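Local coordinates for protein tapirin (Caldicellulosiruptor kristjanssonii, PDB 6N2B) that probably binds cellulose and so helps an extremely thermophilic bacterium adhere to it, through a calcium-containing C-terminal domain built around a beta-helix, at residues A[221-226]-A[243-248]; A[204-209]-A[529-534]; A[260-265]-A[285-290]. One frame throughout, in Å; residues are numbered along the deposited sequence.

Interaction 1 (A[221-226]-A[243-248]); sequences FTVRGG and IGVNNL
Val223 and Ile243 are joined through their backbones: Ile243 N gives a hydrogen bond to Val223 O at 2.8 Å, arriving nearly along the C=O axis. Ile243 O in turn takes Gly225 N at 3.0 Å, so the two bonds reach the residues before and after Arg224, which pairs with Ile243 in a parallel bridge. The side chains of this pair stand on one face and run alongside each other, pointing the same way. CG of Arg224 is anti to the backbone N (chi1 171°) and the chain bends at chi3; Ile243 CD1 lies over one face of the guanidinium, 3.7 Å from NH2, and also meets Thr222 CG2 at 4.0 Å. An arginine suits this exposed face, since its flat end can lie against the isoleucine methyl while NE pairs with a carboxylate. Val223 and Val245, small and buried, cross at about a right angle, with CG1 of the first 4.0 Å from CG2 of the second. This is a corner of a parallel beta-helix, where successive turns stack in step and the chain bends at Ile243 and Gly244. Glycines fit the bend: Gly226 and Gly244 have positive phi, and at Gly225 a CB would be jammed against the preceding carbonyl O. Past the corner, Asn246 N bonds to Gly226 O at 2.8 Å. Farther out, Arg224 NE forms a salt bridge with Glu528 on strand 526-531, Lys267 and Glu206 hold the amide of Asn246, and Ile228 packs against both valines.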
ATOM      1  N   PHE A 221      10.414  -3.542  -4.935  1.00 27.08           N
ATOM      2  CA  PHE A 221      10.319  -2.677  -3.769  1.00 25.91           C
ATOM      3  C   PHE A 221       9.524  -3.436  -2.729  1.00 24.33           C
ATOM      4  O   PHE A 221       8.378  -3.828  -2.978  1.00 21.94           O
ATOM      5  CB  PHE A 221       9.644  -1.345  -4.111  1.00 28.18           C
ATOM      6  CG  PHE A 221       9.674  -0.319  -2.995  1.00 26.01           C
ATOM      7  CD1 PHE A 221       8.652  -0.257  -2.057  1.00 26.53           C
ATOM      8  CD2 PHE A 221      10.691   0.621  -2.920  1.00 30.52           C
ATOM      9  CE1 PHE A 221       8.659   0.712  -1.047  1.00 21.44           C
ATOM     10  CE2 PHE A 221      10.702   1.585  -1.901  1.00 26.85           C
ATOM     11  CZ  PHE A 221       9.682   1.625  -0.969  1.00 16.18           C
ATOM     12  N   THR A 222      10.146  -3.685  -1.591  1.00 22.39           N
ATOM     13  CA  THR A 222       9.487  -4.346  -0.482  1.00 24.33           C
ATOM     14  C   THR A 222       9.390  -3.353   0.661  1.00 25.58           C
ATOM     15  O   THR A 222      10.390  -2.731   1.030  1.00 27.80           O
ATOM     16  CB  THR A 222      10.256  -5.583  -0.026  1.00 19.35           C
ATOM     17  OG1 THR A 222      10.319  -6.548  -1.084  1.00 27.83           O
ATOM     18  CG2 THR A 222       9.585  -6.175   1.182  1.00 19.03           C
ATOM     19  N   VAL A 223       8.196  -3.188   1.204  1.00 19.59           N
ATOM     20  CA  VAL A 223       8.023  -2.528   2.482  1.00 17.20           C
ATOM     21  C   VAL A 223       7.587  -3.578   3.500  1.00 20.62           C
ATOM     22  O   VAL A 223       6.671  -4.375   3.250  1.00 16.33           O
ATOM     23  CB  VAL A 223       7.048  -1.344   2.394  1.00 13.79           C
ATOM     24  CG1 VAL A 223       5.803  -1.721   1.640  1.00 15.49           C
ATOM     25  CG2 VAL A 223       6.711  -0.874   3.790  1.00 13.66           C
ATOM     26  N   ARG A 224       8.289  -3.610   4.627  1.00 20.44           N
ATOM     27  CA  ARG A 224       8.120  -4.628   5.654  1.00 19.56           C
ATOM     28  C   ARG A 224       7.772  -3.907   6.955  1.00 24.34           C
ATOM     29  O   ARG A 224       8.639  -3.276   7.579  1.00 16.30           O
ATOM     30  CB  ARG A 224       9.391  -5.471   5.782  1.00 17.91           C
ATOM     31  CG  ARG A 224       9.426  -6.425   6.956  1.00 23.01           C
ATOM     32  CD  ARG A 224      10.799  -7.117   7.071  1.00 29.44           C
ATOM     33  NE  ARG A 224      11.145  -7.838   5.845  1.00 35.01           N
ATOM     34  CZ  ARG A 224      10.914  -9.134   5.664  1.00 27.89           C
ATOM     35  NH1 ARG A 224      10.357  -9.832   6.643  1.00 14.02           N
ATOM     36  NH2 ARG A 224      11.240  -9.729   4.516  1.00 27.12           N
ATOM     37  N   GLY A 225       6.500  -4.003   7.356  1.00 17.51           N
ATOM     38  CA  GLY A 225       6.013  -3.330   8.537  1.00 12.14           C
ATOM     39  C   GLY A 225       5.525  -1.944   8.211  1.00 19.62           C
ATOM     40  O   GLY A 225       5.586  -1.465   7.071  1.00 18.23           O
ATOM     41  N   GLY A 226       5.043  -1.277   9.255  1.00 22.31           N
ATOM     42  CA  GLY A 226       4.539   0.083   9.138  1.00 17.24           C
ATOM     43  C   GLY A 226       3.305   0.146   8.248  1.00 19.38           C
ATOM     44  O   GLY A 226       2.677  -0.857   7.906  1.00 14.72           O
ATOM     45  N   ILE A 243       5.054  -6.701   3.201  1.00 14.55           N
ATOM     46  CA  ILE A 243       5.068  -7.826   4.133  1.00 18.51           C
ATOM     47  C   ILE A 243       4.803  -7.303   5.537  1.00 16.19           C
ATOM     48  O   ILE A 243       5.606  -6.537   6.083  1.00 24.74           O
ATOM     49  CB  ILE A 243       6.397  -8.590   4.090  1.00 17.60           C
ATOM     50  CG1 ILE A 243       6.712  -9.044   2.670  1.00 24.18           C
ATOM     51  CG2 ILE A 243       6.347  -9.781   5.019  1.00 15.92           C
ATOM     52  CD1 ILE A 243       8.112  -9.614   2.539  1.00 25.32           C
ATOM     53  N   GLY A 244       3.695  -7.730   6.133  1.00 14.42           N
ATOM     54  CA  GLY A 244       3.338  -7.236   7.452  1.00 16.71           C
ATOM     55  C   GLY A 244       2.952  -5.767   7.530  1.00 19.21           C
ATOM     56  O   GLY A 244       3.111  -5.160   8.592  1.00 19.09           O
ATOM     57  N   VAL A 245       2.441  -5.180   6.440  1.00 13.17           N
ATOM     58  CA  VAL A 245       1.971  -3.800   6.469  1.00 14.95           C
ATOM     59  C   VAL A 245       0.659  -3.720   7.242  1.00 19.52           C
ATOM     60  O   VAL A 245      -0.267  -4.516   7.028  1.00 21.46           O
ATOM     61  CB  VAL A 245       1.805  -3.259   5.038  1.00 17.48           C
ATOM     62  CG1 VAL A 245       0.906  -2.021   5.026  1.00 12.03           C
ATOM     63  CG2 VAL A 245       3.156  -2.914   4.444  1.00 19.44           C
ATOM     64  N   ASN A 246       0.562  -2.746   8.138  1.00 18.18           N
ATOM     65  CA  ASN A 246      -0.650  -2.595   8.935  1.00 24.67           C
ATOM     66  C   ASN A 246      -1.779  -1.947   8.135  1.00 22.58           C
ATOM     67  O   ASN A 246      -2.876  -2.501   8.018  1.00 24.46           O
ATOM     68  CB  ASN A 246      -0.342  -1.786  10.195  1.00 27.19           C
ATOM     69  CG  ASN A 246       0.446  -2.589  11.216  1.00 26.97           C
ATOM     70  OD1 ASN A 246       0.235  -3.793  11.371  1.00 27.32           O
ATOM     71  ND2 ASN A 246       1.358  -1.927  11.916  1.00 30.08           N
ATOM     72  N   ASN A 247      -1.542  -0.770   7.584  1.00 16.21           N
ATOM     73  CA  ASN A 247      -2.558  -0.123   6.767  1.00 24.13           C
ATOM     74  C   ASN A 247      -1.960   0.336   5.440  1.00 25.55           C
ATOM     75  O   ASN A 247      -0.767   0.646   5.351  1.00 25.55           O
ATOM     76  CB  ASN A 247      -3.208   1.074   7.512  1.00 20.49           C
ATOM     77  CG  ASN A 247      -3.593   0.734   8.963  1.00 26.99           C
ATOM     78  OD1 ASN A 247      -4.538  -0.022   9.205  1.00 32.42           O
ATOM     79  ND2 ASN A 247      -2.875   1.306   9.924  1.00 20.46           N
ATOM     80  N   LEU A 248      -2.798   0.352   4.402  1.00 18.87           N
ATOM     81  CA  LEU A 248      -2.479   0.993   3.129  1.00 15.61           C
ATOM     82  C   LEU A 248      -3.657   1.900   2.822  1.00 19.40           C
ATOM     83  O   LEU A 248      -4.701   1.413   2.391  1.00 25.55           O
ATOM     84  CB  LEU A 248      -2.266  -0.021   2.016  1.00 14.49           C
ATOM     85  CG  LEU A 248      -1.719   0.466   0.664  1.00 17.38           C
ATOM     86  CD1 LEU A 248      -1.266  -0.710  -0.142  1.00 17.31           C
ATOM     87  CD2 LEU A 248      -2.723   1.258  -0.165  1.00 19.57           C
TER

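Interaction 2 (A[204-209]-A[529-534]); sequences LFEYAV and LIYKRA
In Tyr531, CG is anti to the backbone N (chi1 165°), and the ring reaches from there to the 3-10 turn 204-206, where its OH gives a hydrogen bond of 2.7 Å to Phe205 O. The hydroxyl lies in the carbonyl plane, on a lone pair, with a C=O...donor angle of 138°. Arg533 also has CG anti to its backbone N (chi1 -167°), and its chain runs extended from CG to NE; Phe205 O ends 3.7 Å above the centre of one guanidinium face. A water donates a further bond of 2.9 Å to Phe205 O, so this carbonyl is gripped twice and has a cation close by. Glu206 O sits over one face of the tyrosine ring, 3.4 Å from CE1, whereas Tyr207 O approaches at the ring edge. The chain turns a corner at Ala208 and Val209, and the contact joins this start of the modelled beta-helix to strand 526-531 and the loop after it. Small Ala208 lets the corner come close to that strand: its CB is 3.7 Å from Tyr531 CB, and Leu529 CD2 lies 3.7 Å from Val209 CG2. An alanine in place of Tyr531 would remove ring and hydroxyl, and would probably leave Phe205 O without the tyrosine's hydrogen bond and open a gap beside the carbonyls of Glu206 and Tyr207. Arg533 has its salt bridge with Asp203, while Glu206 OE1 stays 4.1 Å from Arg533 NH2, too far for a salt bridge, and Glu206 OE2 accepts from Ser227 and Asn246. The ring of Phe205 packs on helix 536-546.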
ATOM      1  N   LEU A 204       1.169   9.926  11.722  1.00 17.94           N
ATOM      2  CA  LEU A 204       2.175  10.044  10.670  1.00 17.61           C
ATOM      3  C   LEU A 204       3.374   9.139  10.930  1.00 23.71           C
ATOM      4  O   LEU A 204       3.958   8.589   9.991  1.00 22.37           O
ATOM      5  CB  LEU A 204       2.624  11.501  10.533  1.00 22.29           C
ATOM      6  CG  LEU A 204       3.887  11.840   9.732  1.00 20.29           C
ATOM      7  CD1 LEU A 204       3.618  11.910   8.233  1.00 14.54           C
ATOM      8  CD2 LEU A 204       4.426  13.156  10.212  1.00 21.09           C
ATOM      9  N   PHE A 205       3.747   8.957  12.192  1.00 22.65           N
ATOM     10  CA  PHE A 205       4.942   8.188  12.513  1.00 23.54           C
ATOM     11  C   PHE A 205       4.722   6.682  12.481  1.00 25.75           C
ATOM     12  O   PHE A 205       5.668   5.932  12.761  1.00 26.10           O
ATOM     13  CB  PHE A 205       5.486   8.646  13.870  1.00 27.92           C
ATOM     14  CG  PHE A 205       5.877  10.092  13.863  1.00 33.25           C
ATOM     15  CD1 PHE A 205       7.052  10.495  13.248  1.00 26.33           C
ATOM     16  CD2 PHE A 205       5.028  11.057  14.369  1.00 26.96           C
ATOM     17  CE1 PHE A 205       7.400  11.831  13.186  1.00 25.65           C
ATOM     18  CE2 PHE A 205       5.364  12.385  14.296  1.00 25.83           C
ATOM     19  CZ  PHE A 205       6.558  12.773  13.708  1.00 28.41           C
ATOM     20  N   GLU A 206       3.511   6.229  12.141  1.00 22.09           N
ATOM     21  CA  GLU A 206       3.253   4.824  11.865  1.00 21.68           C
ATOM     22  C   GLU A 206       3.619   4.432  10.434  1.00 21.74           C
ATOM     23  O   GLU A 206       3.756   3.242  10.141  1.00 27.09           O
ATOM     24  CB  GLU A 206       1.782   4.506  12.164  1.00 21.42           C
ATOM     25  CG  GLU A 206       1.144   3.317  11.392  1.00 26.84           C
ATOM     26  CD  GLU A 206       1.772   1.939  11.710  1.00 36.61           C
ATOM     27  OE1 GLU A 206       2.453   1.793  12.752  1.00 36.49           O
ATOM     28  OE2 GLU A 206       1.594   1.003  10.892  1.00 27.30           O
ATOM     29  N   TYR A 207       3.853   5.385   9.547  1.00 19.40           N
ATOM     30  CA  TYR A 207       3.985   5.057   8.136  1.00 20.78           C
ATOM     31  C   TYR A 207       5.429   4.719   7.764  1.00 20.88           C
ATOM     32  O   TYR A 207       6.373   5.398   8.188  1.00 13.56           O
ATOM     33  CB  TYR A 207       3.413   6.190   7.283  1.00 13.21           C
ATOM     34  CG  TYR A 207       1.912   6.090   7.369  1.00 19.18           C
ATOM     35  CD1 TYR A 207       1.217   6.606   8.470  1.00 14.06           C
ATOM     36  CD2 TYR A 207       1.193   5.384   6.410  1.00 17.02           C
ATOM     37  CE1 TYR A 207      -0.154   6.471   8.576  1.00 13.97           C
ATOM     38  CE2 TYR A 207      -0.183   5.234   6.511  1.00 16.62           C
ATOM     39  CZ  TYR A 207      -0.850   5.772   7.594  1.00 18.01           C
ATOM     40  OH  TYR A 207      -2.216   5.604   7.678  1.00 17.13           O
ATOM     41  N   ALA A 208       5.586   3.605   7.037  1.00 18.23           N
ATOM     42  CA  ALA A 208       6.839   3.342   6.349  1.00 18.20           C
ATOM     43  C   ALA A 208       6.961   4.235   5.119  1.00 21.12           C
ATOM     44  O   ALA A 208       8.045   4.764   4.820  1.00 19.00           O
ATOM     45  CB  ALA A 208       6.928   1.867   5.973  1.00 13.90           C
ATOM     46  N   VAL A 209       5.851   4.446   4.421  1.00 13.59           N
ATOM     47  CA  VAL A 209       5.793   5.370   3.299  1.00 17.54           C
ATOM     48  C   VAL A 209       4.619   6.309   3.545  1.00 16.28           C
ATOM     49  O   VAL A 209       3.466   5.871   3.583  1.00 19.23           O
ATOM     50  CB  VAL A 209       5.639   4.641   1.951  1.00 14.23           C
ATOM     51  CG1 VAL A 209       5.599   5.628   0.801  1.00 13.89           C
ATOM     52  CG2 VAL A 209       6.765   3.672   1.746  1.00 10.71           C
ATOM     53  N   LEU A 529      12.659  -1.763   2.270  1.00 20.53           N
ATOM     54  CA  LEU A 529      12.405  -0.726   3.272  1.00 17.59           C
ATOM     55  C   LEU A 529      11.757  -1.367   4.497  1.00 20.45           C
ATOM     56  O   LEU A 529      10.594  -1.779   4.453  1.00 21.92           O
ATOM     57  CB  LEU A 529      11.511   0.373   2.708  1.00 16.50           C
ATOM     58  CG  LEU A 529      10.927   1.352   3.735  1.00 15.73           C
ATOM     59  CD1 LEU A 529      12.037   2.135   4.380  1.00 18.26           C
ATOM     60  CD2 LEU A 529       9.963   2.317   3.098  1.00 15.13           C
ATOM     61  N   ILE A 530      12.498  -1.450   5.591  1.00 18.79           N
ATOM     62  CA  ILE A 530      12.007  -2.066   6.822  1.00 23.80           C
ATOM     63  C   ILE A 530      11.565  -0.949   7.757  1.00 15.20           C
ATOM     64  O   ILE A 530      12.397  -0.184   8.251  1.00 22.32           O
ATOM     65  CB  ILE A 530      13.080  -2.945   7.484  1.00 23.99           C
ATOM     66  CG1 ILE A 530      13.688  -3.919   6.479  1.00 19.92           C
ATOM     67  CG2 ILE A 530      12.509  -3.685   8.680  1.00 11.12           C
ATOM     68  CD1 ILE A 530      14.519  -5.005   7.141  1.00 17.40           C
ATOM     69  N   TYR A 531      10.267  -0.858   8.031  1.00 18.67           N
ATOM     70  CA  TYR A 531       9.777   0.220   8.887  1.00 15.13           C
ATOM     71  C   TYR A 531      10.389   0.119  10.286  1.00 16.49           C
ATOM     72  O   TYR A 531      10.460  -0.963  10.878  1.00 16.64           O
ATOM     73  CB  TYR A 531       8.245   0.189   8.956  1.00 12.61           C
ATOM     74  CG  TYR A 531       7.661   1.023  10.082  1.00 19.51           C
ATOM     75  CD1 TYR A 531       7.529   2.404   9.958  1.00 14.80           C
ATOM     76  CD2 TYR A 531       7.241   0.426  11.274  1.00 14.08           C
ATOM     77  CE1 TYR A 531       6.997   3.163  10.987  1.00 15.95           C
ATOM     78  CE2 TYR A 531       6.714   1.161  12.297  1.00 11.08           C
ATOM     79  CZ  TYR A 531       6.597   2.536  12.161  1.00 24.10           C
ATOM     80  OH  TYR A 531       6.070   3.290  13.195  1.00 23.55           O
ATOM     81  N   LYS A 532      10.869   1.247  10.795  1.00 15.29           N
ATOM     82  CA  LYS A 532      11.310   1.364  12.183  1.00 17.10           C
ATOM     83  C   LYS A 532      10.856   2.720  12.703  1.00 17.69           C
ATOM     84  O   LYS A 532      11.267   3.758  12.170  1.00 19.09           O
ATOM     85  CB  LYS A 532      12.833   1.216  12.324  1.00 14.59           C
ATOM     86  CG  LYS A 532      13.389  -0.158  11.942  1.00 15.46           C
ATOM     87  CD  LYS A 532      13.212  -1.194  13.054  1.00 12.86           C
ATOM     88  CE  LYS A 532      13.611  -2.596  12.592  1.00 13.25           C
ATOM     89  NZ  LYS A 532      13.661  -3.635  13.682  1.00 11.33           N
ATOM     90  N   ARG A 533       9.984   2.711  13.709  1.00 17.24           N
ATOM     91  CA  ARG A 533       9.477   3.956  14.272  1.00 19.52           C
ATOM     92  C   ARG A 533      10.613   4.809  14.813  1.00 17.02           C
ATOM     93  O   ARG A 533      11.495   4.309  15.523  1.00 25.03           O
ATOM     94  CB  ARG A 533       8.480   3.666  15.388  1.00 24.37           C
ATOM     95  CG  ARG A 533       7.698   4.883  15.807  1.00 25.46           C
ATOM     96  CD  ARG A 533       6.745   4.562  16.935  1.00 29.39           C
ATOM     97  NE  ARG A 533       5.597   5.447  16.856  1.00 35.41           N
ATOM     98  CZ  ARG A 533       4.457   5.136  16.244  1.00 43.76           C
ATOM     99  NH1 ARG A 533       3.471   6.030  16.205  1.00 43.80           N
ATOM    100  NH2 ARG A 533       4.301   3.936  15.676  1.00 42.30           N
ATOM    101  N   ALA A 534      10.575   6.101  14.495  1.00 14.15           N
ATOM    102  CA  ALA A 534      11.650   7.008  14.891  1.00 22.09           C
ATOM    103  C   ALA A 534      11.613   7.325  16.382  1.00 17.83           C
ATOM    104  O   ALA A 534      10.545   7.409  16.999  1.00 14.68           O
ATOM    105  CB  ALA A 534      11.566   8.324  14.106  1.00 16.94           C
TER
HETATM  106  O   HOH W   1       8.289   6.969  12.085  1.00 23.96           O

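Interaction 3 (A[260-265]-A[285-290]); sequences GGNSIE and NPNTLN
Asn262 and Asn287 lie side by side, pointing the same way; both hold CG anti to the carbonyl carbon (chi1 -51° and -56°). Asn262 ND2 donates to Asn287 OD1 at 2.9 Å from above the plane of that carbonyl, the two amides being turned 37° apart. Asparagine suits both places, as its amide can accept and donate at once: Asn262 OD1 takes Phe240 N, Asn262 ND2 also serves Asn258 O, and Asn287 ND2 reaches Tyr309 OH, so the buried amides pass bonds from turn to turn. Asparagines bonded to one another at a bend are known from parallel beta-helices, and this pair is consistent with a short version of that motif. Asn262 comes just before strand 263-265 and Asn287 opens strand 287-290; the strands run almost parallel with axes 4.6 Å apart. Their backbones are joined by Thr288 N to Asn262 O, Ile264 N to Thr288 O and Asn290 N to Ile264 O. On the buried face, Ile264 CG2 meets Leu289 CD1 at 3.8 Å, branched apolar chains that fill the interior, where Ile264 also packs on Phe278. The other face is polar. Thr288 holds OG1 between its backbone N and carbonyl carbon, 3.2 Å from Ser263 OG, and a water donates to Asn290 OD1 at 3.1 Å. Before the strands, Gly261 N bonds to Asn285 O at 3.0 Å from above the carbonyl plane. Asn285 lays its amide against Gly261, whose positive phi favours glycine; its ND2 is bonded to Glu239.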
ATOM      1  N   GLY A 260       3.924  -8.781 -12.453  1.00 26.69           N
ATOM      2  CA  GLY A 260       3.790  -9.941 -11.603  1.00 20.22           C
ATOM      3  C   GLY A 260       4.702  -9.913 -10.383  1.00 24.37           C
ATOM      4  O   GLY A 260       5.428  -8.963 -10.117  1.00 23.57           O
ATOM      5  N   GLY A 261       4.655 -11.011  -9.632  1.00 27.91           N
ATOM      6  CA  GLY A 261       5.488 -11.130  -8.454  1.00 26.57           C
ATOM      7  C   GLY A 261       5.132 -10.193  -7.330  1.00 32.77           C
ATOM      8  O   GLY A 261       5.932 -10.015  -6.403  1.00 27.85           O
ATOM      9  N   ASN A 262       3.957  -9.579  -7.385  1.00 27.06           N
ATOM     10  CA  ASN A 262       3.503  -8.733  -6.299  1.00 23.20           C
ATOM     11  C   ASN A 262       2.845  -9.561  -5.218  1.00 22.58           C
ATOM     12  O   ASN A 262       2.088 -10.493  -5.500  1.00 23.66           O
ATOM     13  CB  ASN A 262       2.529  -7.693  -6.818  1.00 22.06           C
ATOM     14  CG  ASN A 262       3.073  -6.973  -7.983  1.00 25.13           C
ATOM     15  OD1 ASN A 262       4.088  -6.276  -7.876  1.00 26.18           O
ATOM     16  ND2 ASN A 262       2.437  -7.155  -9.129  1.00 29.20           N
ATOM     17  N   SER A 263       3.130  -9.205  -3.977  1.00 17.58           N
ATOM     18  CA  SER A 263       2.594  -9.919  -2.831  1.00 17.32           C
ATOM     19  C   SER A 263       2.298  -8.858  -1.778  1.00 21.25           C
ATOM     20  O   SER A 263       3.219  -8.180  -1.310  1.00 19.86           O
ATOM     21  CB  SER A 263       3.597 -10.980  -2.362  1.00 18.53           C
ATOM     22  OG  SER A 263       3.407 -11.383  -1.015  1.00 38.07           O
ATOM     23  N   ILE A 264       1.022  -8.663  -1.439  1.00 15.47           N
ATOM     24  CA  ILE A 264       0.619  -7.607  -0.508  1.00 19.61           C
ATOM     25  C   ILE A 264      -0.087  -8.219   0.702  1.00 20.14           C
ATOM     26  O   ILE A 264      -1.055  -8.973   0.552  1.00 18.57           O
ATOM     27  CB  ILE A 264      -0.270  -6.562  -1.201  1.00 11.74           C
ATOM     28  CG1 ILE A 264       0.561  -5.747  -2.181  1.00 14.45           C
ATOM     29  CG2 ILE A 264      -0.863  -5.623  -0.210  1.00 12.18           C
ATOM     30  CD1 ILE A 264      -0.284  -5.054  -3.234  1.00 14.87           C
ATOM     31  N   GLU A 265       0.397  -7.887   1.902  1.00 21.10           N
ATOM     32  CA  GLU A 265      -0.211  -8.314   3.161  1.00 19.72           C
ATOM     33  C   GLU A 265      -0.670  -7.096   3.939  1.00 18.03           C
ATOM     34  O   GLU A 265       0.151  -6.268   4.328  1.00 20.44           O
ATOM     35  CB  GLU A 265       0.763  -9.115   4.015  1.00 15.60           C
ATOM     36  CG  GLU A 265       0.979 -10.509   3.523  1.00 21.20           C
ATOM     37  CD  GLU A 265       2.266 -11.083   4.047  1.00 27.79           C
ATOM     38  OE1 GLU A 265       2.646 -10.764   5.205  1.00 19.11           O
ATOM     39  OE2 GLU A 265       2.901 -11.851   3.294  1.00 33.17           O
ATOM     40  N   ASN A 285       4.697 -15.940 -12.549  1.00 42.50           N
ATOM     41  CA  ASN A 285       5.022 -14.996 -11.478  1.00 33.89           C
ATOM     42  C   ASN A 285       3.731 -14.339 -10.994  1.00 34.22           C
ATOM     43  O   ASN A 285       3.470 -13.164 -11.264  1.00 28.36           O
ATOM     44  CB  ASN A 285       6.026 -13.954 -11.972  1.00 35.26           C
ATOM     45  CG  ASN A 285       6.690 -13.181 -10.838  1.00 42.97           C
ATOM     46  OD1 ASN A 285       6.839 -13.683  -9.712  1.00 41.26           O
ATOM     47  ND2 ASN A 285       7.101 -11.945 -11.138  1.00 35.30           N
ATOM     48  N   PRO A 286       2.893 -15.078 -10.272  1.00 33.01           N
ATOM     49  CA  PRO A 286       1.573 -14.548  -9.908  1.00 34.25           C
ATOM     50  C   PRO A 286       1.617 -13.590  -8.720  1.00 28.13           C
ATOM     51  O   PRO A 286       2.558 -13.570  -7.923  1.00 34.31           O
ATOM     52  CB  PRO A 286       0.767 -15.810  -9.566  1.00 24.02           C
ATOM     53  CG  PRO A 286       1.800 -16.788  -9.103  1.00 19.52           C
ATOM     54  CD  PRO A 286       3.061 -16.487  -9.862  1.00 18.34           C
ATOM     55  N   ASN A 287       0.556 -12.787  -8.617  1.00 23.80           N
ATOM     56  CA  ASN A 287       0.338 -11.906  -7.483  1.00 20.62           C
ATOM     57  C   ASN A 287      -0.261 -12.685  -6.322  1.00 24.35           C
ATOM     58  O   ASN A 287      -0.868 -13.743  -6.505  1.00 22.96           O
ATOM     59  CB  ASN A 287      -0.616 -10.756  -7.834  1.00 22.09           C
ATOM     60  CG  ASN A 287      -0.156  -9.934  -9.028  1.00 21.66           C
ATOM     61  OD1 ASN A 287       1.045  -9.714  -9.244  1.00 18.55           O
ATOM     62  ND2 ASN A 287      -1.118  -9.462  -9.804  1.00 20.62           N
ATOM     63  N   THR A 288      -0.082 -12.153  -5.113  1.00 20.39           N
ATOM     64  CA  THR A 288      -0.887 -12.573  -3.974  1.00 22.38           C
ATOM     65  C   THR A 288      -1.309 -11.336  -3.197  1.00 20.33           C
ATOM     66  O   THR A 288      -0.543 -10.378  -3.084  1.00 25.63           O
ATOM     67  CB  THR A 288      -0.148 -13.560  -3.035  1.00 19.93           C
ATOM     68  OG1 THR A 288       1.062 -12.979  -2.558  1.00 26.71           O
ATOM     69  CG2 THR A 288       0.190 -14.844  -3.752  1.00 21.31           C
ATOM     70  N   LEU A 289      -2.530 -11.364  -2.671  1.00 19.22           N
ATOM     71  CA  LEU A 289      -3.020 -10.368  -1.728  1.00 17.78           C
ATOM     72  C   LEU A 289      -3.657 -11.087  -0.549  1.00 16.10           C
ATOM     73  O   LEU A 289      -4.528 -11.934  -0.745  1.00 21.41           O
ATOM     74  CB  LEU A 289      -4.040  -9.431  -2.391  1.00 22.04           C
ATOM     75  CG  LEU A 289      -4.889  -8.606  -1.418  1.00 19.52           C
ATOM     76  CD1 LEU A 289      -4.068  -7.505  -0.765  1.00 12.32           C
ATOM     77  CD2 LEU A 289      -6.091  -8.028  -2.130  1.00 15.11           C
ATOM     78  N   ASN A 290      -3.207 -10.783   0.666  1.00 17.34           N
ATOM     79  CA  ASN A 290      -3.842 -11.248   1.902  1.00 19.76           C
ATOM     80  C   ASN A 290      -4.161 -10.011   2.715  1.00 24.19           C
ATOM     81  O   ASN A 290      -3.252  -9.360   3.246  1.00 20.17           O
ATOM     82  CB  ASN A 290      -2.950 -12.175   2.724  1.00 21.38           C
ATOM     83  CG  ASN A 290      -2.656 -13.469   2.030  1.00 30.60           C
ATOM     84  OD1 ASN A 290      -1.842 -13.522   1.099  1.00 26.47           O
ATOM     85  ND2 ASN A 290      -3.305 -14.541   2.487  1.00 42.06           N
TER
HETATM   86  O   HOH W   2       6.088 -10.348 -13.965  1.00 34.54           O
HETATM   87  O   HOH W   3       3.488 -13.530  -5.042  1.00 36.30           O
HETATM   88  O   HOH W   4       0.279 -11.486   0.142  0.90 26.28           O

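From the N terminus, segment 204-209 comes first, but its partner 529-534 lies 320 residues on, so interaction 2 spans nearly the whole modelled chain. Inside that span interaction 1 closes a short loop between 221-226 and 243-248, one turn of the beta-helix, and interaction 3 closes a similar loop, 260-265 to 285-290, with the turn from 240-250 to 263-266 between them; these two follow in series and do not cross. Interactions 1 and 2 touch through the neighbouring strands 221-224 and 526-531, with Arg224 N 2.9 Å from Leu529 O. Interactions 1 and 3 meet at Gly244 and Glu265. Interactions 2 and 3 remain apart, their nearest atoms about 10 Å from each other.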